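Local coordinates for protein DNA polymerase sliding clamp 3 (Sulfolobus tokodaii, PDB 3AIZ) that forms one subunit of the ring that encircles DNA and tethers the polymerase and other DNA-processing proteins to it, at residues D9-S12 against Y13-R16; L27-S31 against D32-I36; I49-A53 against G54-E58. One frame throughout, in Å; residues are numbered along the deposited sequence.

Contact 1. Residues D9-S12 against Y13-R16. With SO4 (sulfate ion), chain G.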
loop_
_atom_site.group_PDB
_atom_site.type_symbol
_atom_site.label_atom_id
_atom_site.label_comp_id
_atom_site.label_asym_id
_atom_site.label_seq_id
_atom_site.Cartn_x
_atom_site.Cartn_y
_atom_site.Cartn_z
ATOM N N ASP C 9 -17.833 -2.961 26.858
ATOM C CA ASP C 9 -17.190 -2.564 25.610
ATOM C C ASP C 9 -18.183 -1.852 24.698
ATOM O O ASP C 9 -17.913 -0.761 24.197
ATOM C CB ASP C 9 -16.600 -3.781 24.893
ATOM C CG ASP C 9 -15.788 -3.398 23.669
ATOM O OD1 ASP C 9 -15.078 -2.371 23.721
ATOM O OD2 ASP C 9 -15.854 -4.126 22.656
ATOM N N ALA C 10 -19.334 -2.480 24.485
ATOM C CA ALA C 10 -20.387 -1.884 23.675
ATOM C C ALA C 10 -20.968 -0.676 24.396
ATOM O O ALA C 10 -21.173 0.381 23.798
ATOM C CB ALA C 10 -21.474 -2.907 23.385
ATOM N N PHE C 11 -21.217 -0.844 25.690
ATOM C CA PHE C 11 -21.780 0.213 26.521
ATOM C C PHE C 11 -21.022 1.532 26.372
ATOM O O PHE C 11 -21.623 2.604 26.374
ATOM C CB PHE C 11 -21.789 -0.225 27.987
ATOM C CG PHE C 11 -22.405 0.776 28.920
ATOM C CD1 PHE C 11 -23.768 0.774 29.160
ATOM C CD2 PHE C 11 -21.618 1.714 29.569
ATOM C CE1 PHE C 11 -24.336 1.691 30.022
ATOM C CE2 PHE C 11 -22.181 2.634 30.433
ATOM C CZ PHE C 11 -23.541 2.622 30.659
ATOM N N SER C 12 -19.703 1.447 26.238
ATOM C CA SER C 12 -18.873 2.643 26.154
ATOM C C SER C 12 -19.121 3.429 24.869
ATOM O O SER C 12 -19.018 4.656 24.855
ATOM C CB SER C 12 -17.391 2.280 26.271
ATOM O OG SER C 12 -16.969 1.495 25.170
ATOM N N TYR C 13 -19.449 2.720 23.795
ATOM C CA TYR C 13 -19.652 3.357 22.496
ATOM C C TYR C 13 -20.887 4.256 22.458
ATOM O O TYR C 13 -20.987 5.145 21.612
ATOM C CB TYR C 13 -19.709 2.313 21.379
ATOM C CG TYR C 13 -18.344 1.877 20.893
ATOM C CD1 TYR C 13 -17.701 0.783 21.455
ATOM C CD2 TYR C 13 -17.695 2.568 19.878
ATOM C CE1 TYR C 13 -16.453 0.386 21.016
ATOM C CE2 TYR C 13 -16.448 2.179 19.431
ATOM C CZ TYR C 13 -15.831 1.087 20.003
ATOM O OH TYR C 13 -14.588 0.695 19.561
ATOM N N ILE C 14 -21.823 4.022 23.372
ATOM C CA ILE C 14 -22.989 4.888 23.499
ATOM C C ILE C 14 -22.540 6.305 23.838
ATOM O O ILE C 14 -23.101 7.284 23.347
ATOM C CB ILE C 14 -23.947 4.398 24.602
ATOM C CG1 ILE C 14 -24.441 2.982 24.299
ATOM C CG2 ILE C 14 -25.122 5.351 24.752
ATOM C CD1 ILE C 14 -25.375 2.428 25.354
ATOM N N PHE C 15 -21.513 6.399 24.677
ATOM C CA PHE C 15 -21.010 7.683 25.149
ATOM C C PHE C 15 -19.981 8.271 24.192
ATOM O O PHE C 15 -19.784 9.485 24.147
ATOM C CB PHE C 15 -20.425 7.532 26.553
ATOM C CG PHE C 15 -21.421 7.057 27.567
ATOM C CD1 PHE C 15 -21.721 5.711 27.684
ATOM C CD2 PHE C 15 -22.070 7.956 28.396
ATOM C CE1 PHE C 15 -22.644 5.272 28.610
ATOM C CE2 PHE C 15 -22.994 7.521 29.326
ATOM C CZ PHE C 15 -23.281 6.178 29.433
ATOM N N ARG C 16 -19.330 7.406 23.424
ATOM C CA ARG C 16 -18.403 7.859 22.396
ATOM C C ARG C 16 -19.179 8.483 21.239
ATOM O O ARG C 16 -18.693 9.397 20.572
ATOM C CB ARG C 16 -17.535 6.699 21.909
ATOM C CG ARG C 16 -16.774 6.004 23.027
ATOM C CD ARG C 16 -15.958 4.836 22.509
ATOM N NE ARG C 16 -14.947 5.259 21.546
ATOM C CZ ARG C 16 -14.052 4.444 21.001
ATOM N NH1 ARG C 16 -14.039 3.158 21.326
ATOM N NH2 ARG C 16 -13.167 4.914 20.132
HETATM S S SO4 G . -13.578 8.300 19.065
HETATM O O1 SO4 G . -14.561 9.185 18.445
HETATM O O2 SO4 G . -13.931 8.087 20.468
HETATM O O3 SO4 G . -13.565 7.019 18.361
HETATM O O4 SO4 G . -12.253 8.911 18.983
#
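Phe11 lays the CE2–CZ side of its ring against CE1 and CZ of Phe15, one helical turn further on. The two rings lean rather than stack: their centroids are 5.1 Å apart and their planes meet at 47°. Phe11 has CG trans to its own nitrogen (chi1 -178°), which brings its ring to the side of the helix where Phe15 lies. The carbonyl oxygen of Phe11 lies at the edge of the Phe15 ring, in its plane. Ile14 joins the same apolar side, its CD1 4.5 Å from Phe11 CD1.

Ser12 organises the polar side. Its O accepts two backbone bonds, from Arg16 N at 3.1 Å in the carbonyl plane and from Phe15 N above that plane. Its OG turns back to donate to Asp9 O, 2.6 Å away, in the usual manner of a helical serine. Asp9 O also sits at the edge of the Tyr13 ring, near CD1.

All this belongs to helix 8-18, which in the PCNA family is one of the helices lining the central hole of the toroid. Phe11, Ile14 and Phe15 face inward to the sheet, with Phe15 meeting Phe74 edge to face, while Asp9 forms a salt bridge with Lys83.

Arg16 passes over the Tyr13 ring, its CD 3.9 Å above the ring plane and displaced toward the rim. A bend at chi3 (62°) presents the guanidinium edge to a sulfate: NE donates to O2 at 3.2 Å, and NH2 to O3 at 2.8 Å and weakly to O2. The sulfate probably came from the crystallisation liquor, but this grip on an anion is consistent with a basic helix face turned to the DNA backbone.

Contact 2. Residues L27-S31 against D32-I36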
loop_
_atom_site.group_PDB
_atom_site.type_symbol
_atom_site.label_atom_id
_atom_site.label_comp_id
_atom_site.label_asym_id
_atom_site.label_seq_id
_atom_site.Cartn_x
_atom_site.Cartn_y
_atom_site.Cartn_z
ATOM N N LEU C 27 -26.204 12.050 33.492
ATOM C CA LEU C 27 -26.676 10.709 33.807
ATOM C C LEU C 27 -27.806 10.794 34.825
ATOM O O LEU C 27 -27.582 11.134 35.986
ATOM C CB LEU C 27 -25.535 9.853 34.353
ATOM C CG LEU C 27 -24.327 9.682 33.431
ATOM C CD1 LEU C 27 -23.200 8.962 34.152
ATOM C CD2 LEU C 27 -24.720 8.940 32.164
ATOM N N ASP C 28 -29.020 10.492 34.380
ATOM C CA ASP C 28 -30.197 10.582 35.234
ATOM C C ASP C 28 -30.701 9.196 35.617
ATOM O O ASP C 28 -31.482 8.586 34.888
ATOM C CB ASP C 28 -31.301 11.373 34.530
ATOM C CG ASP C 28 -32.551 11.517 35.377
ATOM O OD1 ASP C 28 -32.519 11.129 36.563
ATOM O OD2 ASP C 28 -33.566 12.022 34.852
ATOM N N PHE C 29 -30.251 8.704 36.767
ATOM C CA PHE C 29 -30.652 7.385 37.246
ATOM C C PHE C 29 -32.015 7.426 37.929
ATOM O O PHE C 29 -32.192 8.096 38.946
ATOM C CB PHE C 29 -29.599 6.819 38.201
ATOM C CG PHE C 29 -28.259 6.596 37.561
ATOM C CD1 PHE C 29 -27.310 7.603 37.546
ATOM C CD2 PHE C 29 -27.953 5.382 36.971
ATOM C CE1 PHE C 29 -26.077 7.402 36.957
ATOM C CE2 PHE C 29 -26.722 5.174 36.379
ATOM C CZ PHE C 29 -25.783 6.187 36.372
ATOM N N THR C 30 -32.977 6.705 37.362
ATOM C CA THR C 30 -34.319 6.639 37.927
ATOM C C THR C 30 -34.697 5.197 38.244
ATOM O O THR C 30 -33.964 4.265 37.911
ATOM C CB THR C 30 -35.367 7.233 36.970
ATOM O OG1 THR C 30 -35.453 6.429 35.787
ATOM C CG2 THR C 30 -34.994 8.658 36.587
ATOM N N SER C 31 -35.845 5.018 38.890
ATOM C CA SER C 31 -36.322 3.688 39.244
ATOM C C SER C 31 -36.486 2.809 38.006
ATOM O O SER C 31 -36.224 1.607 38.049
ATOM C CB SER C 31 -37.646 3.778 40.005
ATOM O OG SER C 31 -38.639 4.430 39.229
ATOM N N ASP C 32 -36.916 3.417 36.905
ATOM C CA ASP C 32 -37.144 2.686 35.662
ATOM C C ASP C 32 -35.834 2.313 34.968
ATOM O O ASP C 32 -35.714 1.232 34.391
ATOM C CB ASP C 32 -38.030 3.498 34.714
ATOM C CG ASP C 32 -39.434 3.697 35.256
ATOM O OD1 ASP C 32 -39.789 3.034 36.254
ATOM O OD2 ASP C 32 -40.184 4.515 34.681
ATOM N N GLY C 33 -34.858 3.213 35.025
ATOM C CA GLY C 33 -33.569 2.971 34.406
ATOM C C GLY C 33 -32.775 4.244 34.191
ATOM O O GLY C 33 -33.167 5.318 34.646
ATOM N N LEU C 34 -31.652 4.121 33.490
ATOM C CA LEU C 34 -30.787 5.263 33.219
ATOM C C LEU C 34 -31.289 6.082 32.038
ATOM O O LEU C 34 -31.283 5.617 30.899
ATOM C CB LEU C 34 -29.354 4.797 32.955
ATOM C CG LEU C 34 -28.362 5.874 32.515
ATOM C CD1 LEU C 34 -28.317 7.015 33.520
ATOM C CD2 LEU C 34 -26.976 5.278 32.315
ATOM N N LYS C 35 -31.724 7.307 32.314
ATOM C CA LYS C 35 -32.163 8.216 31.264
ATOM C C LYS C 35 -31.080 9.241 30.961
ATOM O O LYS C 35 -30.550 9.887 31.864
ATOM C CB LYS C 35 -33.463 8.920 31.659
ATOM C CG LYS C 35 -34.645 7.979 31.826
ATOM C CD LYS C 35 -35.905 8.734 32.216
ATOM C CE LYS C 35 -37.079 7.786 32.399
ATOM N NZ LYS C 35 -38.336 8.517 32.713
ATOM N N ILE C 36 -30.745 9.375 29.684
ATOM C CA ILE C 36 -29.756 10.349 29.249
ATOM C C ILE C 36 -30.364 11.211 28.158
ATOM O O ILE C 36 -30.956 10.699 27.211
ATOM C CB ILE C 36 -28.485 9.672 28.710
ATOM C CG1 ILE C 36 -27.892 8.734 29.761
ATOM C CG2 ILE C 36 -27.465 10.718 28.287
ATOM C CD1 ILE C 36 -26.734 7.914 29.253
#
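Leu34 CD1 sits 3.7 Å from the centre of the Phe29 ring and almost on its normal, a CH-pi contact over one face. CG of Leu34 is trans to the backbone nitrogen (chi1 174°), and this carries the methyl across to the facing strand, where it also lies 4.1 Å from Leu27 CB. Next to them Leu27 CD2 meets Ile36 CD1 at 3.7 Å, the two side chains running alongside each other in the same direction.

What sets this register is an antiparallel beta hairpin of strands 24-29 and 33-39. Phe29 and Leu34 form a non-hydrogen-bonded pair, and Asp28 and Lys35 the hydrogen-bonded pair beside it: Lys35 N reaches Asp28 O at 2.9 Å, and Asp28 N returns a bond to Lys35 O.

Nearer the tip, Gly33 O is gripped twice by one residue. Thr30 OG1 donates on a lone pair in the carbonyl plane at 2.8 Å, and Thr30 N comes from above that plane at 3.1 Å. Ser31 and Asp32 make the bend, and Gly33 follows with phi at 161°, where a CB would jam against the preceding carbonyl oxygen. Further out, Tyr59 OH bonds Thr30 O, strand 65-70 pairs along one side of the hairpin and strand 45-52 along the other, and Phe15 of helix 8-18 packs on Leu27 and Ile36.

Contact 3. Residues I49-A53 against G54-E58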
loop_
_atom_site.group_PDB
_atom_site.type_symbol
_atom_site.label_atom_id
_atom_site.label_comp_id
_atom_site.label_asym_id
_atom_site.label_seq_id
_atom_site.Cartn_x
_atom_site.Cartn_y
_atom_site.Cartn_z
ATOM N N ILE C 49 -32.068 9.116 25.281
ATOM C CA ILE C 49 -31.643 7.744 25.528
ATOM C C ILE C 49 -32.293 7.156 26.775
ATOM O O ILE C 49 -32.426 7.829 27.797
ATOM C CB ILE C 49 -30.113 7.650 25.673
ATOM C CG1 ILE C 49 -29.425 8.177 24.412
ATOM C CG2 ILE C 49 -29.691 6.216 25.955
ATOM C CD1 ILE C 49 -27.913 8.212 24.506
ATOM N N LEU C 50 -32.702 5.895 26.678
ATOM C CA LEU C 50 -33.244 5.175 27.822
ATOM C C LEU C 50 -32.589 3.808 27.952
ATOM O O LEU C 50 -32.721 2.957 27.073
ATOM C CB LEU C 50 -34.758 5.012 27.698
ATOM C CG LEU C 50 -35.403 4.121 28.764
ATOM C CD1 LEU C 50 -35.143 4.670 30.160
ATOM C CD2 LEU C 50 -36.896 3.971 28.515
ATOM N N ILE C 51 -31.875 3.608 29.053
ATOM C CA ILE C 51 -31.233 2.333 29.332
ATOM C C ILE C 51 -31.885 1.701 30.555
ATOM O O ILE C 51 -31.489 1.973 31.687
ATOM C CB ILE C 51 -29.725 2.508 29.579
ATOM C CG1 ILE C 51 -29.091 3.305 28.435
ATOM C CG2 ILE C 51 -29.052 1.159 29.734
ATOM C CD1 ILE C 51 -27.616 3.568 28.617
ATOM N N PRO C 52 -32.901 0.858 30.323
ATOM C CA PRO C 52 -33.710 0.234 31.376
ATOM C C PRO C 52 -32.866 -0.542 32.381
ATOM O O PRO C 52 -31.741 -0.939 32.073
ATOM C CB PRO C 52 -34.614 -0.726 30.599
ATOM C CG PRO C 52 -34.688 -0.149 29.229
ATOM C CD PRO C 52 -33.339 0.449 28.978
ATOM N N ALA C 53 -33.415 -0.755 33.572
ATOM C CA ALA C 53 -32.719 -1.486 34.623
ATOM C C ALA C 53 -32.290 -2.872 34.152
ATOM O O ALA C 53 -31.213 -3.351 34.503
ATOM C CB ALA C 53 -33.597 -1.591 35.859
ATOM N N GLY C 54 -33.139 -3.509 33.352
ATOM C CA GLY C 54 -32.877 -4.852 32.866
ATOM C C GLY C 54 -31.630 -4.953 32.009
ATOM O O GLY C 54 -31.041 -6.027 31.886
ATOM N N TYR C 55 -31.231 -3.836 31.412
ATOM C CA TYR C 55 -30.029 -3.793 30.586
ATOM C C TYR C 55 -28.803 -4.144 31.419
ATOM O O TYR C 55 -27.854 -4.753 30.925
ATOM C CB TYR C 55 -29.862 -2.405 29.963
ATOM C CG TYR C 55 -28.599 -2.233 29.147
ATOM C CD1 TYR C 55 -28.599 -2.462 27.777
ATOM C CD2 TYR C 55 -27.411 -1.831 29.744
ATOM C CE1 TYR C 55 -27.451 -2.302 27.027
ATOM C CE2 TYR C 55 -26.258 -1.668 29.001
ATOM C CZ TYR C 55 -26.284 -1.906 27.642
ATOM O OH TYR C 55 -25.139 -1.745 26.898
ATOM N N PHE C 56 -28.834 -3.753 32.689
ATOM C CA PHE C 56 -27.723 -3.995 33.596
ATOM C C PHE C 56 -27.882 -5.332 34.305
ATOM O O PHE C 56 -28.997 -5.828 34.474
ATOM C CB PHE C 56 -27.638 -2.877 34.638
ATOM C CG PHE C 56 -27.646 -1.496 34.049
ATOM C CD1 PHE C 56 -26.494 -0.954 33.508
ATOM C CD2 PHE C 56 -28.804 -0.740 34.043
ATOM C CE1 PHE C 56 -26.497 0.319 32.972
ATOM C CE2 PHE C 56 -28.814 0.532 33.507
ATOM C CZ PHE C 56 -27.659 1.062 32.970
ATOM N N GLU C 57 -26.761 -5.914 34.721
ATOM C CA GLU C 57 -26.791 -7.128 35.524
ATOM C C GLU C 57 -27.238 -6.784 36.940
ATOM O O GLU C 57 -27.967 -7.545 37.576
ATOM C CB GLU C 57 -25.415 -7.794 35.554
ATOM C CG GLU C 57 -25.370 -9.072 36.372
ATOM C CD GLU C 57 -23.961 -9.608 36.539
ATOM O OE1 GLU C 57 -23.015 -8.960 36.044
ATOM O OE2 GLU C 57 -23.799 -10.675 37.170
ATOM N N GLU C 58 -26.794 -5.628 37.424
ATOM C CA GLU C 58 -27.191 -5.136 38.737
ATOM C C GLU C 58 -27.615 -3.677 38.637
ATOM O O GLU C 58 -26.900 -2.852 38.068
ATOM C CB GLU C 58 -26.046 -5.279 39.741
ATOM C CG GLU C 58 -25.625 -6.715 40.011
ATOM C CD GLU C 58 -24.479 -6.812 41.003
ATOM O OE1 GLU C 58 -24.047 -5.761 41.523
ATOM O OE2 GLU C 58 -24.008 -7.942 41.261
#
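Ile51 CG2 supplies the apolar part of this contact and meets two rings, each obliquely: it is 3.4 Å from Tyr55 CD2 and 3.5 Å from Phe56 CZ. Tyr55 has CG trans to its nitrogen (chi1 177°) and Phe56 has CG trans to its carbonyl carbon (chi1 -51°); with these settings both consecutive rings reach the same methyl. Between the rings themselves, Tyr55 CD2 comes over one face of Phe56, 3.9 Å above its plane and toward the rim, with Phe56 CD1 at the Tyr55 ring edge.

The hydrogen bonds are all backbone. Tyr55 N donates to Pro52 O and Phe56 N to Ala53 O, each at 3.0 Å and from above the carbonyl plane, the i to i+3 pattern of a short 3-10 turn. The turn ends strand 45-52 and starts the chain toward strand 58-60 of another sheet. Phe11 of helix 8-18 touches both rings, and Val3 and Val5 of strand 2-5 touch Phe56.

Between these two segments polar bonding is thus main-chain and the side chains meet by apolar packing, consistent with packing that orients the turn on the strand before it.

In the fold
From the N terminus, contact 1 comes first, wholly within helix 8-18; contact 2 closes the hairpin of strands 24-29 and 33-39, and contact 3 closes the turn after strand 45-52. The three follow in series, none nesting or crossing. In space they converge: Phe15 CE2 of contact 1 rests 3.6 Å from Leu27 CD2 of contact 2, and Phe11 CD1 lies 3.5 Å from Tyr55 CE2 of contact 3. Contacts 2 and 3 share the large sheet, where strands 33-39 and 45-52 are neighbours and Leu34 O probably accepts a bond from Ile51 N. Together they tie the helix to that sheet within the N-terminal domain.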